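Local atomic coordinates of D-methionine-binding lipoprotein MetQ (PDB entry 4YAH), a protein that binds methionine as the solute-binding lipoprotein of an ATP-driven permease that imports D-methionine. Residues L154-L157 with K158-V161. Numbering follows the deposited sequence.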
loop_
_atom_site.group_PDB
_atom_site.type_symbol
_atom_site.label_atom_id
_atom_site.label_comp_id
_atom_site.label_asym_id
_atom_site.label_seq_id
_atom_site.Cartn_x
_atom_site.Cartn_y
_atom_site.Cartn_z
ATOM N N LEU A 154 -11.345 -19.123 2.652
ATOM C CA LEU A 154 -10.520 -20.050 1.899
ATOM C C LEU A 154 -9.562 -20.814 2.805
ATOM O O LEU A 154 -9.242 -21.973 2.542
ATOM C CB LEU A 154 -9.748 -19.310 0.819
ATOM C CG LEU A 154 -10.605 -18.787 -0.335
ATOM C CD1 LEU A 154 -9.797 -17.882 -1.230
ATOM C CD2 LEU A 154 -11.157 -19.932 -1.162
ATOM N N ILE A 155 -9.131 -20.173 3.884
ATOM C CA ILE A 155 -8.198 -20.781 4.818
ATOM C C ILE A 155 -8.596 -20.425 6.241
ATOM O O ILE A 155 -9.388 -19.503 6.472
ATOM C CB ILE A 155 -6.741 -20.312 4.584
ATOM C CG1 ILE A 155 -6.635 -18.798 4.792
ATOM C CG2 ILE A 155 -6.272 -20.702 3.208
ATOM C CD1 ILE A 155 -5.230 -18.233 4.594
ATOM N N LYS A 156 -8.031 -21.145 7.200
ATOM C CA LYS A 156 -8.128 -20.754 8.593
ATOM C C LYS A 156 -6.732 -20.692 9.176
ATOM O O LYS A 156 -5.883 -21.540 8.880
ATOM C CB LYS A 156 -9.010 -21.721 9.392
ATOM C CG LYS A 156 -9.243 -21.265 10.834
ATOM C CD LYS A 156 -10.255 -22.146 11.553
ATOM C CE LYS A 156 -10.008 -22.158 13.057
ATOM N NZ LYS A 156 -9.628 -20.815 13.604
ATOM N N LEU A 157 -6.508 -19.670 9.988
ATOM C CA LEU A 157 -5.231 -19.444 10.640
ATOM C C LEU A 157 -5.274 -19.783 12.126
ATOM O O LEU A 157 -6.333 -19.736 12.764
ATOM C CB LEU A 157 -4.807 -17.992 10.491
ATOM C CG LEU A 157 -4.721 -17.454 9.066
ATOM C CD1 LEU A 157 -4.543 -15.962 9.151
ATOM C CD2 LEU A 157 -3.579 -18.118 8.321
ATOM N N LYS A 158 -4.099 -20.092 12.661
ATOM C CA LYS A 158 -3.914 -20.297 14.096
ATOM C C LYS A 158 -4.392 -19.100 14.899
ATOM O O LYS A 158 -4.390 -17.966 14.423
ATOM C CB LYS A 158 -2.441 -20.541 14.421
ATOM C CG LYS A 158 -1.930 -21.919 14.094
ATOM C CD LYS A 158 -0.508 -22.100 14.616
ATOM C CE LYS A 158 0.121 -23.374 14.073
ATOM N NZ LYS A 158 1.452 -23.650 14.680
ATOM N N ASP A 159 -4.780 -19.346 16.140
ATOM C CA ASP A 159 -5.129 -18.251 17.027
ATOM C C ASP A 159 -3.885 -17.462 17.410
ATOM O O ASP A 159 -2.761 -17.984 17.374
ATOM C CB ASP A 159 -5.843 -18.783 18.268
ATOM C CG ASP A 159 -7.107 -19.555 17.922
ATOM O OD1 ASP A 159 -7.757 -19.226 16.902
ATOM O OD2 ASP A 159 -7.449 -20.496 18.669
ATOM N N GLY A 160 -4.086 -16.185 17.725
ATOM C CA GLY A 160 -3.040 -15.342 18.274
ATOM C C GLY A 160 -2.046 -14.778 17.277
ATOM O O GLY A 160 -1.002 -14.272 17.675
ATOM N N VAL A 161 -2.354 -14.851 15.985
ATOM C CA VAL A 161 -1.399 -14.399 14.976
ATOM C C VAL A 161 -1.338 -12.881 14.852
ATOM O O VAL A 161 -0.344 -12.344 14.373
ATOM C CB VAL A 161 -1.715 -14.970 13.570
ATOM C CG1 VAL A 161 -1.467 -16.457 13.531
ATOM C CG2 VAL A 161 -3.143 -14.627 13.137
#
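L157 and V161 meet through their methyl groups, CD1 of L157 lying 4.4 Å from CG2 of V161, a loose apolar touch made where the chain leaves strand 156-157 and curls back. K156 and D159 form the second pair. The ammonium NZ of K156 stands 4.1 Å from OD1 of D159, beyond salt-bridge range, and the two side chains lie obliquely to one another, so any attraction between the charges is probably weak and solvent-screened. K156 carries its CG anti to the backbone N (chi1 -175°) and stays extended until a bend at the last torsion, chi4 40°, which leaves the amine on the D159 side. The exposed side chain of K158 points away from residues 154-157 and touches V171 and D169 instead. The chain turns through G160, which has a positive phi of 80°, and the CB of V161 beyond it points back toward residues 154-157.

Further out, L157 is buried against L147 of helix 139-151, V170 and P165, while its backbone N donates to OE1 of Q150. Backbone hydrogen bonds tie K156 to V171 and E172, and K158 to D169. The contact sits where strand 156-157, paired antiparallel with strand 170-172, runs out into the connecting loop at the protein surface, beside helix 139-151.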